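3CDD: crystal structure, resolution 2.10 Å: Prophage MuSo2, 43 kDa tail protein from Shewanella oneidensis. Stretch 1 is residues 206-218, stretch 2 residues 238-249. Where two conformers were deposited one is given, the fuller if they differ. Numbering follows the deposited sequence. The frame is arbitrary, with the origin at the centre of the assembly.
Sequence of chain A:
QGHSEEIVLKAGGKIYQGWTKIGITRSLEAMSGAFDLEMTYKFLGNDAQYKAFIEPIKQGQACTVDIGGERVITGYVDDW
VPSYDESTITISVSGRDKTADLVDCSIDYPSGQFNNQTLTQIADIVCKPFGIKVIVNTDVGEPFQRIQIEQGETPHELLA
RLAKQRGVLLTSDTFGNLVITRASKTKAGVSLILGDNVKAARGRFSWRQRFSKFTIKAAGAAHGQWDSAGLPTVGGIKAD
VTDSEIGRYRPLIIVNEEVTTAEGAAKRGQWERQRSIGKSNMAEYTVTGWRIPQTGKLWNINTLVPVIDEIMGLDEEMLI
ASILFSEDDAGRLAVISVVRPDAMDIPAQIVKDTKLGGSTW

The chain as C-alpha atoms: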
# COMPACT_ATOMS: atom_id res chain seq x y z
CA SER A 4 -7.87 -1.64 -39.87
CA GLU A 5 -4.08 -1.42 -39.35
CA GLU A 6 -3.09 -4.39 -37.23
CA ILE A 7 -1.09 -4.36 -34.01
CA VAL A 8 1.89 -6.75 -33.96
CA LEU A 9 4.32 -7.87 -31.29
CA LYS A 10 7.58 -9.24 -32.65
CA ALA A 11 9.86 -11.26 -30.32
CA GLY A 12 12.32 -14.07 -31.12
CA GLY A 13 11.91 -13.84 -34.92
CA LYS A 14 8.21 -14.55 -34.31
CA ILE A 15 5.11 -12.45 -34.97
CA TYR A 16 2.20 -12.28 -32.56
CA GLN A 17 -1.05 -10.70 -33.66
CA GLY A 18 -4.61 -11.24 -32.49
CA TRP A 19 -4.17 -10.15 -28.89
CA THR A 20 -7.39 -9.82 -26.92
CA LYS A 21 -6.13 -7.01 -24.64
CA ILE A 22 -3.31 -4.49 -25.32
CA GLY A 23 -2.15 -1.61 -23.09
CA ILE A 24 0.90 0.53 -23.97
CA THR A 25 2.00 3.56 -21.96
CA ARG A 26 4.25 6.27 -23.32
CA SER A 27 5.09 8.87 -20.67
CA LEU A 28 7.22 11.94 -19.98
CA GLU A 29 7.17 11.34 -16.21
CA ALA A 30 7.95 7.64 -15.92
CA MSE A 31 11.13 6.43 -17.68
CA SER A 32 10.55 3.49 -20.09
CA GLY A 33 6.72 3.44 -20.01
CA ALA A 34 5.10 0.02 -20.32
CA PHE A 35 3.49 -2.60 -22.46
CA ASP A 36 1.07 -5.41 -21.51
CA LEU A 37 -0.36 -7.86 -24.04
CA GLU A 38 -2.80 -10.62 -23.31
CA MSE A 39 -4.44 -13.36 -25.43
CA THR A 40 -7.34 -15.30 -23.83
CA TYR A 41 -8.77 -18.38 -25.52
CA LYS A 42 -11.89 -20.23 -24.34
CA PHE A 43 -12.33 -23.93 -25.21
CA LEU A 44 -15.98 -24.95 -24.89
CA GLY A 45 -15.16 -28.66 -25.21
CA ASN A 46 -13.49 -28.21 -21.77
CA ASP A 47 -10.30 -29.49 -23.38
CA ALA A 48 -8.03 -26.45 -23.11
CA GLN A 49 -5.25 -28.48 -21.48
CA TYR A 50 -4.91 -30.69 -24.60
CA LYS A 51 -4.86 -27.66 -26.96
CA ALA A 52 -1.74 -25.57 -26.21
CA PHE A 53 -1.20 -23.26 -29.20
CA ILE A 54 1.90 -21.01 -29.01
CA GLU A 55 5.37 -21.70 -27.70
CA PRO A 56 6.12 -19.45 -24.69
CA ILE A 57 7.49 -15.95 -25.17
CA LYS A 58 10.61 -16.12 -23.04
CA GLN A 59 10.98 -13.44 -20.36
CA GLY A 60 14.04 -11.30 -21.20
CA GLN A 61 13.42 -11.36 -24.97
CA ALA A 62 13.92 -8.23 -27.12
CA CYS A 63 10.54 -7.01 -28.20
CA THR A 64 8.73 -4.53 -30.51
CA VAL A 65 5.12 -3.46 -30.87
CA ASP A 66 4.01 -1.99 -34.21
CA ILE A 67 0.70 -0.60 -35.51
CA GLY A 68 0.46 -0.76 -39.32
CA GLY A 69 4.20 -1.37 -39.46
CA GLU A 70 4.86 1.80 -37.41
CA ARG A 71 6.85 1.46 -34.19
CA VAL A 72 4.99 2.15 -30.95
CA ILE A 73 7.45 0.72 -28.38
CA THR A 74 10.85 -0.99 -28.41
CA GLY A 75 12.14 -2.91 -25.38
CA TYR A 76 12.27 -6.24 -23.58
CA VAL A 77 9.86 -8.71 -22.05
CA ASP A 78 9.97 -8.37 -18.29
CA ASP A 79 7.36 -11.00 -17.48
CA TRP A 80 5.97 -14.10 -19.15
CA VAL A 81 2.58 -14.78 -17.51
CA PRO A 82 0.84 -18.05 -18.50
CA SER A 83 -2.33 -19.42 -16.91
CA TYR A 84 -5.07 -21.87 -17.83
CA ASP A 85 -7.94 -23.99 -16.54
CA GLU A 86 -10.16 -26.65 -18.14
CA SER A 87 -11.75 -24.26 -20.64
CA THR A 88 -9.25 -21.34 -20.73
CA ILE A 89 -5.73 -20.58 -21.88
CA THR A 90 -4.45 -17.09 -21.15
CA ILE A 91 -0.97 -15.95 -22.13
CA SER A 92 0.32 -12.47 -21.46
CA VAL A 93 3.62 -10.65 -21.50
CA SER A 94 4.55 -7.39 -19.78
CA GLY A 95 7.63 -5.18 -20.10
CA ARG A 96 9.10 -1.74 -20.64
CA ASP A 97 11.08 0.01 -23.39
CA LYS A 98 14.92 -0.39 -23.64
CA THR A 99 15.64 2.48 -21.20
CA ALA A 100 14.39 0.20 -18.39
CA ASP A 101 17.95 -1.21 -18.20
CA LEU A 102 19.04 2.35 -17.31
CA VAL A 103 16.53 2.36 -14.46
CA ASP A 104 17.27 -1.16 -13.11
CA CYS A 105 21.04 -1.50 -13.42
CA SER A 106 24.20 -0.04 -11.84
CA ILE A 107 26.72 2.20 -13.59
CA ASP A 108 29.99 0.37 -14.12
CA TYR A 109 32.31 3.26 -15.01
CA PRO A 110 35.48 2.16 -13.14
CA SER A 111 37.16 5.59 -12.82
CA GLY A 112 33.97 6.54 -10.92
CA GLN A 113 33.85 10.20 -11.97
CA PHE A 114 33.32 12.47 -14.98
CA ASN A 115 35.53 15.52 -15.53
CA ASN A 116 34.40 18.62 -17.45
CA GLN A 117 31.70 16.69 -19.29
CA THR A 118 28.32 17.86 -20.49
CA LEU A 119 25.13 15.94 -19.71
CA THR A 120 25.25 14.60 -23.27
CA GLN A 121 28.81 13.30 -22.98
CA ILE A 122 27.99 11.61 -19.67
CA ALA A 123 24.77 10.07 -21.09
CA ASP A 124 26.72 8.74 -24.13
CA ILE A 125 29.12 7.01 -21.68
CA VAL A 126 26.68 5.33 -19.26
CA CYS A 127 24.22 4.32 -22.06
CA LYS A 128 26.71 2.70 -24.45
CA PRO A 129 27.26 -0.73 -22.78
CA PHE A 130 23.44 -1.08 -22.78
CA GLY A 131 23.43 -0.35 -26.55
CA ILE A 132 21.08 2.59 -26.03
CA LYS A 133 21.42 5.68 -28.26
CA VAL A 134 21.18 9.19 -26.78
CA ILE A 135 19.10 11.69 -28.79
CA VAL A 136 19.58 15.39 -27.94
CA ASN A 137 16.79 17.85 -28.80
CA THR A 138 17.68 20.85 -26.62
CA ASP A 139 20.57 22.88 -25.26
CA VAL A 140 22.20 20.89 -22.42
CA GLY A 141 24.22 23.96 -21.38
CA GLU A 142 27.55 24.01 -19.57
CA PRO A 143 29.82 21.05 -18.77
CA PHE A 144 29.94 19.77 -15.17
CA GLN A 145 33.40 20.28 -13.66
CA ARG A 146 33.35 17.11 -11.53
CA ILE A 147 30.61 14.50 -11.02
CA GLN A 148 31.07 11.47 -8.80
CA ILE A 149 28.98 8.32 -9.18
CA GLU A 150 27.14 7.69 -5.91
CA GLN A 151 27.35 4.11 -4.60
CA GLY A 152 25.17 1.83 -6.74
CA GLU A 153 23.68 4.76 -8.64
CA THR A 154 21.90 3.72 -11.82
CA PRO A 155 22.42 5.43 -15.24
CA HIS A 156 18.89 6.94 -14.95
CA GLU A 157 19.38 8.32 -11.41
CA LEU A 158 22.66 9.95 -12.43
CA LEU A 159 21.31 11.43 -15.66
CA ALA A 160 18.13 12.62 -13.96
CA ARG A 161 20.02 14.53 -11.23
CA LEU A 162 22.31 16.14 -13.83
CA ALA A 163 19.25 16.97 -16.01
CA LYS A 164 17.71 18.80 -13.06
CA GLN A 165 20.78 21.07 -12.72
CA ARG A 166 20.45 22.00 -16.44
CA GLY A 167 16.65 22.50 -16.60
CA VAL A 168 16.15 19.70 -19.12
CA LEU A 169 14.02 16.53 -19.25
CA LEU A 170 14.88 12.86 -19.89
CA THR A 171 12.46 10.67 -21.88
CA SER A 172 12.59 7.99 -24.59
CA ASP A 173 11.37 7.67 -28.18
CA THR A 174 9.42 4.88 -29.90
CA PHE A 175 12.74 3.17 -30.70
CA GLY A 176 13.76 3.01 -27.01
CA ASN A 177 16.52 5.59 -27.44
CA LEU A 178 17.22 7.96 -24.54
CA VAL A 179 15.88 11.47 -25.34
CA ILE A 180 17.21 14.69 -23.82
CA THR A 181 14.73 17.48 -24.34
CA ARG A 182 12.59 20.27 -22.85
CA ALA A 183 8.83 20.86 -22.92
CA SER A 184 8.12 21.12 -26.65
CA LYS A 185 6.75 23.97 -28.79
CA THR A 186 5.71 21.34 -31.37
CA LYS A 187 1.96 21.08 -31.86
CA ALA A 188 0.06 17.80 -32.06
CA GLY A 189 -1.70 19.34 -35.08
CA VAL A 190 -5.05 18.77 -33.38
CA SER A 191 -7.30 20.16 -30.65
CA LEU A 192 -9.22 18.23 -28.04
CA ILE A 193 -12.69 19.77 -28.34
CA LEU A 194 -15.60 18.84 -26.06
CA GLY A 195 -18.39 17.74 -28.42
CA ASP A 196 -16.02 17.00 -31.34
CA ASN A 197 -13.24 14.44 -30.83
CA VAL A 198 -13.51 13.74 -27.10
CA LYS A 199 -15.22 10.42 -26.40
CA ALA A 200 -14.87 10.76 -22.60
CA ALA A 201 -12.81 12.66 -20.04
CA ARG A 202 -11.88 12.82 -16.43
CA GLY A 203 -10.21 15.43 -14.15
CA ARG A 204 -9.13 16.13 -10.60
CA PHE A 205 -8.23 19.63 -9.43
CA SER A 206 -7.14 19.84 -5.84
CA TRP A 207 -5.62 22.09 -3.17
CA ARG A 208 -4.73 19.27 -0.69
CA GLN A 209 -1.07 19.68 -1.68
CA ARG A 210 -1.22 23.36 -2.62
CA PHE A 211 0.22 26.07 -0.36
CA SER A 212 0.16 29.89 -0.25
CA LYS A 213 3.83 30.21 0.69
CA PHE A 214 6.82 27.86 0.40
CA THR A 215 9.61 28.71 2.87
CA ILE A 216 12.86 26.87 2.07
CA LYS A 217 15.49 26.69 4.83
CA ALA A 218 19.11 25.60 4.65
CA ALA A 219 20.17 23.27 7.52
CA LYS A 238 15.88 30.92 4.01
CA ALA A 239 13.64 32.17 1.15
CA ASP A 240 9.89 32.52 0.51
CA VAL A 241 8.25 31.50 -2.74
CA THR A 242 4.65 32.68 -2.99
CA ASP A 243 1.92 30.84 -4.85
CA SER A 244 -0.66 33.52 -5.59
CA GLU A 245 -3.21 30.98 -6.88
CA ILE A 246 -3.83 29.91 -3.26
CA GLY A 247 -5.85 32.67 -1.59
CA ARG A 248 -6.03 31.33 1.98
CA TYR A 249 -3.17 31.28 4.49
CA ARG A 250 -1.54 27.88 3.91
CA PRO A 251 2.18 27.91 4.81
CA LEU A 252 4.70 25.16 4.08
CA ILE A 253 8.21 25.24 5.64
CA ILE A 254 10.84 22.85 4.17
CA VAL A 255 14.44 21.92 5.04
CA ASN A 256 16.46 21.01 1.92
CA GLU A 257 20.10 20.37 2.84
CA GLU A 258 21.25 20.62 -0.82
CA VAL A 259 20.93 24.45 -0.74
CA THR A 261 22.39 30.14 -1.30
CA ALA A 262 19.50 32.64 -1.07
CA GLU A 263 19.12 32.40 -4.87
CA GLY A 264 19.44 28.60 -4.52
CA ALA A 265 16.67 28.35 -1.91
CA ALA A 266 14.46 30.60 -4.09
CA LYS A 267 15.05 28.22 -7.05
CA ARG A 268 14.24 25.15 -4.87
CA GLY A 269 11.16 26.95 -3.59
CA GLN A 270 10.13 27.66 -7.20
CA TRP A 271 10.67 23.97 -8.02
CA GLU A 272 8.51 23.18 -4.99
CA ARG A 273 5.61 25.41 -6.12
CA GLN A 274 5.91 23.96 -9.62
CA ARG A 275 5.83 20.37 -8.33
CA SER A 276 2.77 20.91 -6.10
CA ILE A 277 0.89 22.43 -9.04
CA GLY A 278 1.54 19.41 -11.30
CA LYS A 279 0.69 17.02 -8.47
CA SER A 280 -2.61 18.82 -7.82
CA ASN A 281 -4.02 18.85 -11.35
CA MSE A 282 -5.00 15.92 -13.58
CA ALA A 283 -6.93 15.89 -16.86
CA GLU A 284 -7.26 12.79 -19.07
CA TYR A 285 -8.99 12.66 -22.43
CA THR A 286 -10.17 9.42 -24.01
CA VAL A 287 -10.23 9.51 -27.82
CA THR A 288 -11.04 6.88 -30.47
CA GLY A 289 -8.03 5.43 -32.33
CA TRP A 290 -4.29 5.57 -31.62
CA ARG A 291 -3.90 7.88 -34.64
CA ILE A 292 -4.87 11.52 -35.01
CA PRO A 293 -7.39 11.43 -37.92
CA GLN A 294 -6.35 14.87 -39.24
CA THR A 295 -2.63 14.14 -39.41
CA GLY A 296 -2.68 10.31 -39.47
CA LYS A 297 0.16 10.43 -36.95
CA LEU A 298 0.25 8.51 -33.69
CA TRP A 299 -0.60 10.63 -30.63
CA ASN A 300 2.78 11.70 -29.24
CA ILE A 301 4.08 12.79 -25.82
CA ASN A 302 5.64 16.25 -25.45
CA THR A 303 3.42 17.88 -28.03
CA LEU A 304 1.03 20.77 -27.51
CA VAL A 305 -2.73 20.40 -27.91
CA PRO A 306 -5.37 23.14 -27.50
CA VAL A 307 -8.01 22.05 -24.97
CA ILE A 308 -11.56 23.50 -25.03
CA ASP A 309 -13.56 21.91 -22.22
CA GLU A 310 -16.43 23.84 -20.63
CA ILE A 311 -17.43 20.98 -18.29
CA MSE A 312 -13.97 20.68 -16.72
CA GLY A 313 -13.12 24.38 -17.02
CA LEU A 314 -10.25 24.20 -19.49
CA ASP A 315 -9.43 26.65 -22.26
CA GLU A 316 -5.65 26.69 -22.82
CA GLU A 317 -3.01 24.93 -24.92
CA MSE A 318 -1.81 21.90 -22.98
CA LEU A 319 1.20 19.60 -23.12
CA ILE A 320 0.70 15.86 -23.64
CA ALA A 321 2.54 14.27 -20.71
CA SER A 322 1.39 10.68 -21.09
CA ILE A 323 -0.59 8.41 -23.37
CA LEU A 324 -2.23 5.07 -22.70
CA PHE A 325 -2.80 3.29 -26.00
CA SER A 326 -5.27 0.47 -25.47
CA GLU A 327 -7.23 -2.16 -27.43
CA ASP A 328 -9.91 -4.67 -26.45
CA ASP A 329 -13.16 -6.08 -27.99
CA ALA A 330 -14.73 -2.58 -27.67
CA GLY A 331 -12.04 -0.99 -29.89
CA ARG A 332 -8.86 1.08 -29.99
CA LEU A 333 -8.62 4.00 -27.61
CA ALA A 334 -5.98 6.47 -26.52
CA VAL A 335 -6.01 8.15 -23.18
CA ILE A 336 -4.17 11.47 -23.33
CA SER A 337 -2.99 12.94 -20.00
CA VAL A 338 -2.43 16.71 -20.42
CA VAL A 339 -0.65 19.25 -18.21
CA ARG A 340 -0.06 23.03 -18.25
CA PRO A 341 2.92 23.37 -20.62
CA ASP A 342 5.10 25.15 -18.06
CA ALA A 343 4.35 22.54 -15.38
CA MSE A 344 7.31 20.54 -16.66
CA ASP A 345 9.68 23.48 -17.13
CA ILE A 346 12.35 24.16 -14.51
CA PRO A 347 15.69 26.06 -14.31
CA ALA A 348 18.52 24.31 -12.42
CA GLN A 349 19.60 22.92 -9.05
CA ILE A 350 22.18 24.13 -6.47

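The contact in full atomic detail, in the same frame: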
# COMPACT_ATOMS: atom_id res chain seq x y z
N SER A 206 -7.19 19.89 -7.27
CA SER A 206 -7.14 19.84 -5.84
C SER A 206 -6.25 20.91 -5.23
O SER A 206 -5.30 21.35 -5.88
CB SER A 206 -6.64 18.45 -5.44
OG SER A 206 -6.59 18.29 -4.04
N TRP A 207 -6.55 21.32 -3.98
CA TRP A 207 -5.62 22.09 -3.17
C TRP A 207 -5.02 21.33 -1.97
O TRP A 207 -4.36 21.95 -1.14
CB TRP A 207 -6.30 23.34 -2.58
CG TRP A 207 -6.44 24.53 -3.52
CD1 TRP A 207 -6.33 24.53 -4.89
CD2 TRP A 207 -6.77 25.87 -3.15
NE1 TRP A 207 -6.56 25.78 -5.38
CE2 TRP A 207 -6.84 26.63 -4.34
CE3 TRP A 207 -7.03 26.50 -1.92
CZ2 TRP A 207 -7.14 27.99 -4.34
CZ3 TRP A 207 -7.34 27.85 -1.91
CH2 TRP A 207 -7.39 28.59 -3.12
N ARG A 208 -5.26 20.03 -1.85
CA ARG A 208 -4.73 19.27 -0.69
C ARG A 208 -3.22 19.46 -0.56
O ARG A 208 -2.69 19.53 0.55
CB ARG A 208 -5.07 17.77 -0.79
CG ARG A 208 -6.52 17.41 -0.45
CD ARG A 208 -6.90 15.97 -0.89
NE ARG A 208 -8.36 15.78 -0.96
CZ ARG A 208 -9.16 15.49 0.07
NH1 ARG A 208 -8.65 15.29 1.30
NH2 ARG A 208 -10.48 15.37 -0.14
N GLN A 209 -2.53 19.58 -1.69
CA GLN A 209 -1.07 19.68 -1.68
C GLN A 209 -0.58 21.02 -2.17
O GLN A 209 0.59 21.18 -2.49
CB GLN A 209 -0.44 18.50 -2.45
CG GLN A 209 -0.76 17.16 -1.80
CD GLN A 209 -0.30 15.96 -2.63
OE1 GLN A 209 -0.70 15.79 -3.79
NE2 GLN A 209 0.54 15.11 -2.02
N ARG A 210 -1.49 22.00 -2.20
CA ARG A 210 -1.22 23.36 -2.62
C ARG A 210 -1.04 24.23 -1.40
O ARG A 210 -1.71 24.02 -0.36
CB ARG A 210 -2.36 23.92 -3.49
CG ARG A 210 -2.51 23.24 -4.87
CD ARG A 210 -1.30 23.42 -5.72
NE ARG A 210 -1.16 24.80 -6.18
CZ ARG A 210 -1.81 25.31 -7.22
NH1 ARG A 210 -2.64 24.56 -7.92
NH2 ARG A 210 -1.63 26.58 -7.56
N PHE A 211 -0.11 25.20 -1.51
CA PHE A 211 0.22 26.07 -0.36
C PHE A 211 0.38 27.51 -0.83
O PHE A 211 0.72 27.73 -1.97
CB PHE A 211 1.44 25.57 0.42
CG PHE A 211 1.28 24.18 0.96
CD1 PHE A 211 1.63 23.07 0.19
CD2 PHE A 211 0.75 23.96 2.25
CE1 PHE A 211 1.48 21.77 0.68
CE2 PHE A 211 0.58 22.67 2.72
CZ PHE A 211 0.94 21.57 1.94
N SER A 212 0.11 28.46 0.07
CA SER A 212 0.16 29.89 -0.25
C SER A 212 1.58 30.43 -0.25
O SER A 212 1.89 31.40 -0.94
CB SER A 212 -0.70 30.70 0.73
OG SER A 212 -0.32 30.47 2.08
N LYS A 213 2.44 29.79 0.54
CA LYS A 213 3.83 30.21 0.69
C LYS A 213 4.73 29.02 0.97
O LYS A 213 4.45 28.21 1.86
CB LYS A 213 3.93 31.24 1.82
CG LYS A 213 5.24 32.05 1.80
CD LYS A 213 5.22 33.16 2.83
CE LYS A 213 4.70 34.46 2.23
NZ LYS A 213 4.66 35.58 3.21
N PHE A 214 5.79 28.88 0.17
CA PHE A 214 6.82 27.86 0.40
C PHE A 214 8.06 28.54 0.99
O PHE A 214 8.69 29.35 0.30
CB PHE A 214 7.19 27.14 -0.90
CG PHE A 214 6.09 26.30 -1.49
CD1 PHE A 214 5.10 26.88 -2.28
CD2 PHE A 214 6.06 24.93 -1.29
CE1 PHE A 214 4.07 26.11 -2.85
CE2 PHE A 214 5.04 24.14 -1.84
CZ PHE A 214 4.04 24.74 -2.63
N THR A 215 8.38 28.22 2.25
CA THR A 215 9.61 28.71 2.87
C THR A 215 10.66 27.60 2.87
O THR A 215 10.45 26.53 3.46
CB THR A 215 9.36 29.18 4.32
OG1 THR A 215 8.60 28.18 5.00
CG2 THR A 215 8.58 30.47 4.35
N ILE A 216 11.77 27.84 2.18
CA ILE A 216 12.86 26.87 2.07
C ILE A 216 14.02 27.30 2.96
O ILE A 216 14.53 28.41 2.81
CB ILE A 216 13.34 26.68 0.60
CG1 ILE A 216 12.20 26.18 -0.31
CG2 ILE A 216 14.57 25.76 0.53
CD1 ILE A 216 11.52 24.87 0.11
N LYS A 217 14.43 26.41 3.87
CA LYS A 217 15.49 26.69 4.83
C LYS A 217 16.70 25.80 4.58
O LYS A 217 16.55 24.59 4.37
CB LYS A 217 14.99 26.47 6.26
CG LYS A 217 13.71 27.20 6.60
CD LYS A 217 13.90 28.29 7.64
CE LYS A 217 13.65 27.77 9.06
NZ LYS A 217 12.24 27.29 9.26
N ALA A 218 17.89 26.39 4.59
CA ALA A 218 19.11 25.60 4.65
C ALA A 218 19.24 25.05 6.08
O ALA A 218 18.71 25.66 7.03
CB ALA A 218 20.32 26.44 4.28
N LYS A 238 17.18 31.33 4.54
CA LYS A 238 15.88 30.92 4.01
C LYS A 238 15.47 31.74 2.79
O LYS A 238 16.22 32.60 2.33
CB LYS A 238 14.82 30.99 5.11
N ALA A 239 14.27 31.45 2.28
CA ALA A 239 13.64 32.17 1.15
C ALA A 239 12.17 31.77 1.00
O ALA A 239 11.83 30.58 1.07
CB ALA A 239 14.40 31.91 -0.15
N ASP A 240 11.31 32.76 0.78
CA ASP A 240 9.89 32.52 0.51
C ASP A 240 9.62 32.50 -0.98
O ASP A 240 10.10 33.35 -1.72
CB ASP A 240 9.01 33.61 1.13
CG ASP A 240 9.13 33.67 2.64
OD1 ASP A 240 9.39 32.63 3.27
OD2 ASP A 240 8.97 34.78 3.19
N VAL A 241 8.85 31.51 -1.41
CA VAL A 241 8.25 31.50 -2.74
C VAL A 241 6.73 31.47 -2.59
O VAL A 241 6.16 30.52 -2.04
CB VAL A 241 8.75 30.30 -3.58
CG1 VAL A 241 7.95 30.17 -4.87
CG2 VAL A 241 10.25 30.46 -3.88
N THR A 242 6.09 32.54 -3.06
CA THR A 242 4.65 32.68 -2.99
C THR A 242 3.96 31.93 -4.13
O THR A 242 4.47 31.87 -5.26
CB THR A 242 4.23 34.18 -3.00
OG1 THR A 242 2.86 34.28 -2.64
CG2 THR A 242 4.41 34.80 -4.39
N ASP A 243 2.81 31.35 -3.82
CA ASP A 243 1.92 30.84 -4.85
C ASP A 243 0.63 31.62 -4.71
O ASP A 243 -0.19 31.36 -3.82
CB ASP A 243 1.69 29.34 -4.70
CG ASP A 243 0.74 28.78 -5.76
OD1 ASP A 243 0.14 29.56 -6.54
OD2 ASP A 243 0.58 27.55 -5.80
N SER A 244 0.46 32.58 -5.61
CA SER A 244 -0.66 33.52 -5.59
C SER A 244 -2.00 32.91 -6.03
O SER A 244 -3.04 33.56 -5.90
CB SER A 244 -0.32 34.70 -6.50
OG SER A 244 -0.04 34.22 -7.80
N GLU A 245 -1.97 31.68 -6.55
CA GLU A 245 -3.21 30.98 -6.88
C GLU A 245 -3.98 30.58 -5.62
O GLU A 245 -5.21 30.43 -5.64
CB GLU A 245 -2.93 29.73 -7.73
CG GLU A 245 -2.31 30.03 -9.11
CD GLU A 245 -2.14 28.79 -10.01
OE1 GLU A 245 -2.74 27.72 -9.73
OE2 GLU A 245 -1.39 28.91 -11.02
N ILE A 246 -3.26 30.43 -4.51
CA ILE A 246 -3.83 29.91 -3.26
C ILE A 246 -4.16 31.06 -2.33
O ILE A 246 -3.26 31.58 -1.66
CB ILE A 246 -2.87 28.90 -2.57
CG1 ILE A 246 -2.39 27.81 -3.55
CG2 ILE A 246 -3.49 28.29 -1.30
CD1 ILE A 246 -3.45 27.26 -4.52
N GLY A 247 -5.43 31.44 -2.27
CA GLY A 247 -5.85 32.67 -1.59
C GLY A 247 -6.22 32.61 -0.12
O GLY A 247 -6.86 33.53 0.40
N ARG A 248 -5.84 31.53 0.55
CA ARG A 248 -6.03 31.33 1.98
C ARG A 248 -4.63 31.14 2.54
O ARG A 248 -3.76 30.64 1.85
CB ARG A 248 -6.83 30.04 2.20
CG ARG A 248 -7.24 29.73 3.61
CD ARG A 248 -7.58 28.24 3.79
NE ARG A 248 -8.18 27.74 2.59
CZ ARG A 248 -8.23 26.48 2.21
NH1 ARG A 248 -7.76 25.50 2.97
NH2 ARG A 248 -8.80 26.22 1.06
N TYR A 249 -4.43 31.50 3.80
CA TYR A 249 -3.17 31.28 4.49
C TYR A 249 -2.89 29.78 4.64
O TYR A 249 -3.56 29.09 5.42
CB TYR A 249 -3.23 31.95 5.86
CG TYR A 249 -2.05 31.69 6.77
CD1 TYR A 249 -0.82 32.34 6.56
CD2 TYR A 249 -2.16 30.84 7.87
CE1 TYR A 249 0.26 32.11 7.40
CE2 TYR A 249 -1.09 30.61 8.71
CZ TYR A 249 0.12 31.26 8.48
OH TYR A 249 1.19 31.03 9.33
O HOH W 1 0.87 25.34 -4.36

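The two stretches form an antiparallel pair of strands, 213-217 against a strand ending at Thr-242, continued by loop contacts in which Trp-207 and Arg-210, the ends of one turn, meet residues of the turn from Asp-243 to Ile-246. The strand directions differ by 158°, and the axes approach to 4.6 Å. Backbone hydrogen bonds set the register. Phe-214 and Val-241 form a hydrogen-bonded pair, with Phe-214 N to Val-241 O and Val-241 N to Phe-214 O both 2.8 Å and nearly straight. Ile-216 N donates to Ala-239 O at 3.0 Å, whereas the return bond from Ala-239 N to Ile-216 O, 3.1 Å, is bent and weak. At the other end Asp-243 N reaches Ser-212 O at 3.0 Å, carrying the pairing past the strands. Between these bonds, CA-H groups approach carbonyls, as with Thr-215 CA and Ala-239 O at 3.4 Å.

Side chains alternate between the two faces of this ladder. Phe-214, Ile-216, Ala-239 and Val-241 share one face; the CB atoms of Phe-214 and Val-241 lie 4.4 Å apart, and both residues are buried, a setting that suits their apolar side chains. Lys-213, Thr-215, Asp-240 and Thr-242 occupy the other, more polar face. There Lys-213 NZ stands 4.4 Å from Asp-240 OD2, too far for a salt bridge but near enough for opposite charges to attract.

The salt bridges lie beyond the strands. Arg-210 NH2 makes salt bridges to Asp-243 OD2 at 3.0 Å and to Glu-245 OE1 at 2.7 Å, while Arg-210 NE adds a longer hydrogen bond of 3.3 Å to Asp-243 OD2. Both carboxylates approach the edge of the guanidinium, where its N-H groups point, and their negative charge compensates the buried arginine. A water links Arg-210, Phe-211 and Asp-243: its O accepts from Arg-210 NE (2.8 Å) and Phe-211 N (3.0 Å) and donates to Asp-243 OD2 (2.7 Å). Asp-243 also organises its own turn, its OD1 accepting from Glu-245 N at 3.0 Å.

Ile-246 closes the type I turn that begins at Asp-243 and supplies the apolar counterpart. Its CD1 sits over one face of the Trp-207 indole, 3.6 Å from the centroid of the five-membered ring, in a CH-pi contact; the broad aromatic surface suits a methyl group. The same CD1 lies over a face of the Arg-210 guanidinium, 3.6 Å from Arg-210 NH2, leaving the edge free for the acids. Trp-207 extends the packing along the loop, its CH2 3.6 Å from Gly-247 N. Small Ser-212 fits close to the backbone, with its CB 3.3 Å from Arg-248 O.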